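Local coordinates for protein dihydroorotase (Agrobacterium tumefaciens, PDB 2OGJ) that deacetylates acetyl-(R)-mandelate in vitro and, less efficiently, acetyl glycolate, acting as an esterase with a binuclear zinc centre in a TIM barrel of the amidohydrolase family, at residues I160-C163 / Y164-S168; V181-G184 / S185-V188; E338-D342 / V343-A347. One frame throughout, in Å; residues are numbered along the deposited sequence.

Interaction 1. Residues I160-C163 / Y164-S168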
loop_
_atom_site.group_PDB
_atom_site.type_symbol
_atom_site.label_atom_id
_atom_site.label_comp_id
_atom_site.label_asym_id
_atom_site.label_seq_id
_atom_site.Cartn_x
_atom_site.Cartn_y
_atom_site.Cartn_z
ATOM N N ILE A 160 -4.234 11.688 20.778
ATOM C CA ILE A 160 -3.464 12.917 20.854
ATOM C C ILE A 160 -4.222 13.870 21.781
ATOM O O ILE A 160 -3.638 14.526 22.639
ATOM C CB ILE A 160 -3.298 13.576 19.480
ATOM C CG1 ILE A 160 -2.318 12.766 18.629
ATOM C CG2 ILE A 160 -2.814 14.998 19.651
ATOM C CD1 ILE A 160 -2.174 13.258 17.176
ATOM N N LEU A 161 -5.536 13.942 21.617
ATOM C CA LEU A 161 -6.321 14.821 22.480
ATOM C C LEU A 161 -6.226 14.342 23.923
ATOM O O LEU A 161 -6.118 15.150 24.844
ATOM C CB LEU A 161 -7.793 14.867 22.047
ATOM C CG LEU A 161 -8.140 15.521 20.708
ATOM C CD1 LEU A 161 -9.638 15.733 20.628
ATOM C CD2 LEU A 161 -7.428 16.846 20.573
ATOM N N GLU A 162 -6.275 13.028 24.112
ATOM C CA GLU A 162 -6.191 12.466 25.451
ATOM C C GLU A 162 -4.803 12.793 26.038
ATOM O O GLU A 162 -4.696 13.327 27.141
ATOM C CB GLU A 162 -6.429 10.951 25.393
ATOM C CG GLU A 162 -6.529 10.280 26.755
ATOM C CD GLU A 162 -6.321 8.775 26.673
ATOM O OE1 GLU A 162 -5.304 8.349 26.077
ATOM O OE2 GLU A 162 -7.163 8.021 27.206
ATOM N N CYS A 163 -3.749 12.506 25.273
ATOM C CA CYS A 163 -2.372 12.775 25.704
ATOM C C CYS A 163 -2.115 14.234 26.104
ATOM O O CYS A 163 -1.470 14.504 27.110
ATOM C CB CYS A 163 -1.374 12.382 24.605
ATOM S SG CYS A 163 0.367 12.480 25.111
ATOM N N TYR A 164 -2.623 15.167 25.315
ATOM C CA TYR A 164 -2.434 16.585 25.586
ATOM C C TYR A 164 -3.139 17.063 26.846
ATOM O O TYR A 164 -2.594 17.892 27.578
ATOM C CB TYR A 164 -2.931 17.425 24.406
ATOM C CG TYR A 164 -2.772 18.893 24.650
ATOM C CD1 TYR A 164 -1.540 19.518 24.479
ATOM C CD2 TYR A 164 -3.832 19.649 25.132
ATOM C CE1 TYR A 164 -1.371 20.858 24.787
ATOM C CE2 TYR A 164 -3.672 20.991 25.447
ATOM C CZ TYR A 164 -2.441 21.592 25.276
ATOM O OH TYR A 164 -2.278 22.916 25.630
ATOM N N ALA A 165 -4.353 16.558 27.081
ATOM C CA ALA A 165 -5.158 16.926 28.252
ATOM C C ALA A 165 -4.437 16.565 29.542
ATOM O O ALA A 165 -4.483 17.310 30.524
ATOM C CB ALA A 165 -6.486 16.225 28.196
ATOM N N GLU A 166 -3.757 15.421 29.529
ATOM C CA GLU A 166 -3.018 14.927 30.683
ATOM C C GLU A 166 -1.632 15.559 30.762
ATOM O O GLU A 166 -0.941 15.341 31.769
ATOM C CB GLU A 166 -2.911 13.403 30.637
ATOM C CG GLU A 166 -4.251 12.686 30.648
ATOM C CD GLU A 166 -4.106 11.178 30.590
ATOM O OE1 GLU A 166 -2.956 10.693 30.548
ATOM O OE2 GLU A 166 -5.143 10.482 30.587
ATOM N N ASN A 167 -1.193 16.292 29.751
ATOM C CA ASN A 167 0.143 16.881 29.801
ATOM C C ASN A 167 0.249 18.289 29.252
ATOM O O ASN A 167 1.281 18.660 28.690
ATOM C CB ASN A 167 1.149 16.000 29.061
ATOM C CG ASN A 167 1.137 14.578 29.540
ATOM O OD1 ASN A 167 0.437 13.744 28.981
ATOM N ND2 ASN A 167 1.894 14.292 30.591
ATOM N N SER A 168 -0.804 19.078 29.416
ATOM C CA SER A 168 -0.797 20.451 28.925
ATOM C C SER A 168 0.327 21.284 29.543
ATOM O O SER A 168 0.738 22.303 28.984
ATOM C CB SER A 168 -2.160 21.104 29.179
ATOM O OG SER A 168 -2.699 20.684 30.424
#

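Interaction 2. Residues V181-G184 / S185-V188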
loop_
_atom_site.group_PDB
_atom_site.type_symbol
_atom_site.label_atom_id
_atom_site.label_comp_id
_atom_site.label_asym_id
_atom_site.label_seq_id
_atom_site.Cartn_x
_atom_site.Cartn_y
_atom_site.Cartn_z
ATOM N N VAL A 181 10.994 11.758 3.019
ATOM C CA VAL A 181 11.739 10.751 3.748
ATOM C C VAL A 181 10.843 10.225 4.860
ATOM O O VAL A 181 10.921 9.047 5.219
ATOM C CB VAL A 181 13.026 11.345 4.343
ATOM C CG1 VAL A 181 13.482 10.552 5.580
ATOM C CG2 VAL A 181 14.108 11.340 3.274
ATOM N N ILE A 182 9.981 11.098 5.385
ATOM C CA ILE A 182 9.069 10.717 6.456
ATOM C C ILE A 182 7.687 10.388 5.895
ATOM O O ILE A 182 7.218 9.250 5.991
ATOM C CB ILE A 182 8.869 11.849 7.509
ATOM C CG1 ILE A 182 10.199 12.253 8.158
ATOM C CG2 ILE A 182 7.871 11.385 8.566
ATOM C CD1 ILE A 182 11.060 13.192 7.306
ATOM N N THR A 183 7.039 11.396 5.312
ATOM C CA THR A 183 5.704 11.225 4.777
ATOM C C THR A 183 5.640 10.547 3.425
ATOM O O THR A 183 4.555 10.320 2.903
ATOM C CB THR A 183 4.950 12.567 4.734
ATOM O OG1 THR A 183 5.771 13.580 4.146
ATOM C CG2 THR A 183 4.579 12.987 6.134
ATOM N N GLY A 184 6.791 10.215 2.854
ATOM C CA GLY A 184 6.783 9.530 1.572
ATOM C C GLY A 184 6.056 10.191 0.407
ATOM O O GLY A 184 6.504 11.220 -0.111
ATOM N N SER A 185 4.935 9.607 -0.015
ATOM C CA SER A 185 4.200 10.147 -1.152
ATOM C C SER A 185 2.937 10.956 -0.903
ATOM O O SER A 185 2.455 11.583 -1.843
ATOM C CB SER A 185 3.857 9.027 -2.150
ATOM O OG SER A 185 5.001 8.529 -2.829
ATOM N N TRP A 186 2.386 10.988 0.313
ATOM C CA TRP A 186 1.145 11.761 0.472
ATOM C C TRP A 186 1.215 13.225 0.882
ATOM O O TRP A 186 0.208 13.801 1.314
ATOM C CB TRP A 186 0.117 11.021 1.356
ATOM C CG TRP A 186 0.392 10.923 2.815
ATOM C CD1 TRP A 186 1.586 10.657 3.402
ATOM C CD2 TRP A 186 -0.577 10.977 3.873
ATOM N NE1 TRP A 186 1.429 10.532 4.767
ATOM C CE2 TRP A 186 0.109 10.725 5.084
ATOM C CE3 TRP A 186 -1.952 11.208 3.917
ATOM C CZ2 TRP A 186 -0.534 10.700 6.325
ATOM C CZ3 TRP A 186 -2.593 11.182 5.155
ATOM C CH2 TRP A 186 -1.880 10.929 6.340
ATOM N N GLY A 187 2.394 13.819 0.709
ATOM C CA GLY A 187 2.634 15.223 0.999
ATOM C C GLY A 187 1.934 16.036 2.082
ATOM O O GLY A 187 2.105 15.780 3.270
ATOM N N VAL A 188 1.159 17.037 1.658
ATOM C CA VAL A 188 0.465 17.961 2.564
ATOM C C VAL A 188 -0.690 17.481 3.438
ATOM O O VAL A 188 -1.005 18.127 4.450
ATOM C CB VAL A 188 -0.081 19.206 1.799
ATOM C CG1 VAL A 188 1.014 20.239 1.610
ATOM C CG2 VAL A 188 -0.673 18.777 0.463
#

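Interaction 3. Residues E338-D342 / V343-A347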
loop_
_atom_site.group_PDB
_atom_site.type_symbol
_atom_site.label_atom_id
_atom_site.label_comp_id
_atom_site.label_asym_id
_atom_site.label_seq_id
_atom_site.Cartn_x
_atom_site.Cartn_y
_atom_site.Cartn_z
ATOM N N GLU A 338 9.125 38.229 31.310
ATOM C CA GLU A 338 9.079 39.637 31.652
ATOM C C GLU A 338 9.573 39.863 33.068
ATOM O O GLU A 338 9.621 38.934 33.874
ATOM C CB GLU A 338 7.649 40.175 31.519
ATOM C CG GLU A 338 7.096 40.153 30.099
ATOM C CD GLU A 338 8.008 40.851 29.089
ATOM O OE1 GLU A 338 7.628 40.910 27.900
ATOM O OE2 GLU A 338 9.102 41.340 29.468
ATOM N N ASN A 339 9.949 41.106 33.349
ATOM C CA ASN A 339 10.424 41.513 34.664
ATOM C C ASN A 339 11.324 40.482 35.317
ATOM O O ASN A 339 11.348 40.383 36.535
ATOM C CB ASN A 339 9.229 41.779 35.590
ATOM C CG ASN A 339 8.407 42.989 35.163
ATOM O OD1 ASN A 339 7.817 43.013 34.073
ATOM N ND2 ASN A 339 8.368 44.007 36.027
ATOM N N ARG A 340 12.071 39.729 34.524
ATOM C CA ARG A 340 12.927 38.681 35.068
ATOM C C ARG A 340 13.993 39.110 36.066
ATOM O O ARG A 340 14.462 38.290 36.847
ATOM C CB ARG A 340 13.563 37.899 33.922
ATOM C CG ARG A 340 12.554 37.102 33.129
ATOM C CD ARG A 340 12.222 35.786 33.790
ATOM N NE ARG A 340 12.865 34.693 33.076
ATOM C CZ ARG A 340 12.275 33.540 32.787
ATOM N NH1 ARG A 340 11.016 33.318 33.154
ATOM N NH2 ARG A 340 12.944 32.610 32.112
ATOM N N LEU A 341 14.374 40.388 36.046
ATOM C CA LEU A 341 15.388 40.898 36.974
ATOM C C LEU A 341 14.777 41.389 38.293
ATOM O O LEU A 341 15.498 41.650 39.252
ATOM C CB LEU A 341 16.197 42.025 36.320
ATOM C CG LEU A 341 17.710 41.837 36.106
ATOM C CD1 LEU A 341 18.156 40.464 36.540
ATOM C CD2 LEU A 341 18.037 42.065 34.653
ATOM N N ASP A 342 13.446 41.484 38.332
ATOM C CA ASP A 342 12.697 41.921 39.513
ATOM C C ASP A 342 13.090 41.131 40.752
ATOM O O ASP A 342 13.569 40.007 40.645
ATOM C CB ASP A 342 11.200 41.720 39.292
ATOM C CG ASP A 342 10.538 42.887 38.587
ATOM O OD1 ASP A 342 11.150 43.503 37.680
ATOM O OD2 ASP A 342 9.372 43.171 38.935
ATOM N N VAL A 343 12.883 41.712 41.929
ATOM C CA VAL A 343 13.205 41.004 43.156
ATOM C C VAL A 343 12.117 39.967 43.363
ATOM O O VAL A 343 10.958 40.206 43.038
ATOM C CB VAL A 343 13.260 41.958 44.380
ATOM C CG1 VAL A 343 13.200 41.167 45.678
ATOM C CG2 VAL A 343 14.547 42.754 44.351
ATOM N N GLY A 344 12.492 38.807 43.888
ATOM C CA GLY A 344 11.512 37.764 44.111
ATOM C C GLY A 344 11.371 36.814 42.932
ATOM O O GLY A 344 10.929 35.673 43.099
ATOM N N GLN A 345 11.738 37.284 41.737
ATOM C CA GLN A 345 11.678 36.438 40.553
ATOM C C GLN A 345 12.673 35.289 40.644
ATOM O O GLN A 345 13.797 35.510 41.080
ATOM C CB GLN A 345 11.929 37.266 39.292
ATOM C CG GLN A 345 10.682 37.927 38.724
ATOM C CD GLN A 345 9.956 37.043 37.732
ATOM O OE1 GLN A 345 9.466 37.517 36.706
ATOM N NE2 GLN A 345 9.764 35.733 37.836
ATOM N N ARG A 346 12.265 34.095 40.271
ATOM C CA ARG A 346 13.178 32.954 40.353
ATOM C C ARG A 346 14.353 33.172 39.411
ATOM O O ARG A 346 14.158 33.455 38.235
ATOM C CB ARG A 346 12.475 31.662 39.966
ATOM C CG ARG A 346 13.294 30.445 40.316
ATOM C CD ARG A 346 12.850 29.204 39.565
ATOM N NE ARG A 346 13.558 28.031 40.067
ATOM C CZ ARG A 346 13.844 26.964 39.327
ATOM N NH1 ARG A 346 13.483 26.928 38.042
ATOM N NH2 ARG A 346 14.492 25.929 39.866
ATOM N N ALA A 347 15.573 33.049 39.928
ATOM C CA ALA A 347 16.766 33.256 39.115
ATOM C C ALA A 347 16.825 32.208 38.019
ATOM O O ALA A 347 16.715 31.006 38.282
ATOM C CB ALA A 347 18.002 33.180 39.975
#

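Interaction 1. Residues I160-C163 / Y164-S168
Ile160 and Tyr164 meet through the helical backbone of 157-165, where Tyr164 N donates to Ile160 O over 2.9 Å at an N-H...O angle of 161°. One residue on, Ala165 N reaches Leu161 O at 3.2 Å, and the next bond of the series, Glu166 N to Glu162 O, is weak at 3.3 Å. A backbone bond of shorter span, Asn167 N to Tyr164 O, follows at 3.0 Å.

The side chains illustrate how residues one helical turn apart run alongside each other. Glu162 and Glu166 point the same way from the exposed side, with carboxylate planes 30° apart. Their nearest approach joins Glu162 CG to Glu166 OE2 at 4.1 Å, and CG of Glu166 also rests 3.6 Å from Glu162 O. Two like charges this near probably disfavour each other mildly, an effect that solvent would be expected to damp. On the buried side, Asn167 sets its CB 3.6 Å from Cys163 O, while the SG of Cys163, carried anti to the backbone N (chi1 -173°), is directed into the interior beside Phe114 and Ile171. Tyr164, its CG also anti to the backbone N, carries its ring away from Ile160-Cys163, and the CA of Ser168 lies over one ring face, toward the rim.

Ile160, Leu161 and Tyr164 all pack on Leu201 of helix 189-201, and Leu161 also touches Ser237 of a second subunit. Glu162 and Glu166 thus lie on the exposed side, Ile160 and Cys163 are buried, and Leu161 and Tyr164 fall between. Such a division is characteristic of an outer helix of a TIM barrel; here it belongs to the beta-alpha-beta unit formed by strand 128-132, helix 157-165 and strand 171-173.

Interaction 2. Residues V181-G184 / S185-V188
Thr183 and Trp186 close a type II' beta turn, in which Trp186 N donates a weak hydrogen bond to Thr183 O at 3.4 Å. Gly184 and Ser185 form the two central corners. Gly184, the first residue to leave helical geometry after 180-183, takes positive phi (56°) at the second position of the turn, a conformation that glycine reaches readily.

The turn brings the edge of the indole up to the carbonyl of its first residue. Trp186 holds CG between its backbone N and carbonyl carbon (chi1 71°), and this turns the indole toward Thr183. Thr183 O lies in the ring plane, at the edge, with Trp186 CD1 3.0 Å away and the ring nitrogen NE1 farther off at 3.6 Å. The indole NE1 is hydrogen-bonded to another carbonyl, that of Leu149. Thr183 CB adds a looser van der Waals contact, 4.1 Å from NE1 of Trp186. The hydroxyl OG1 of Thr183 turns back along the chain to make a weak hydrogen bond with Ser179 O. Ser185, at the turn's outer corner, has its OG hydrogen-bonded to Ile152 N of a third subunit, and the indole of Trp186 packs on Ser185 of a second subunit. The turn therefore takes part in the assembly as well as in its own chain.

Its position is close to the metal centre without belonging to it: the side chain of Thr183 lies about 8 Å from that of His208, a zinc ligand, and about 12 Å from a zinc ion. The turn links the short, weakly bonded helix 180-183, which follows strand 177-178, to helix 189-201, the element leading on to strand 206-209.

Interaction 3. Residues E338-D342 / V343-A347
Asp342 and Gln345 are joined by a weak backbone hydrogen bond, Gln345 N to Asp342 O at 3.5 Å, which closes a type II beta turn with Val343 and Gly344 at its corners. Gly344 takes the third position with positive phi (91°), a conformation readily open to glycine. A type I turn comes just before it, closed by Asp342 N to Asn339 O at 3.0 Å, so that Asp342 ends one turn and begins the next.

Among side-chain hydrogen bonds, Asn339 spans the first turn. Its ND2 approaches the syn side of Asp342 OD2 at 3.2 Å, tilted 34° from the carboxylate plane, while a weaker bond runs to OD1; together they probably limit the rotation of the carboxylate.

Van der Waals contact comes mainly from Gln345, which curls back over the first turn. With CG anti to its own carbonyl carbon (chi1 -86°), Gln345 lays CG 3.4 Å from Asn339 O and 3.9 Å from Asp342 CB, with its own CB beside Arg340 O at 3.7 Å.

Glu338 forms a salt bridge with Arg327. The double turn carries the chain from helix 327-332 into strand 348-362: Leu341 packs on Ile38 of strand 36-40, Gly344 and Gln345 bond by backbone to Ile46 of strand 46-50, and Ala347 bonds to Gly44 and Gly383.

The three contacts follow one another along the chain, each closing before the next opens, and none touches another. Interactions 1 and 2 both lie on the barrel, with centres 26 Å apart and nearest atoms about 11 Å apart; helix 189-201, which packs on Ile160, Leu161 and Tyr164, begins directly after 185-188. Interaction 3 is more remote: its centre is 30 Å from that of interaction 1, with nearest atoms about 16 Å apart, and 45 Å from that of interaction 2, on the opposite side of the chain's centre. It lies where the chain, past the last helices, returns to the small sheet beside the barrel, which contains strands 36-40 and 46-50.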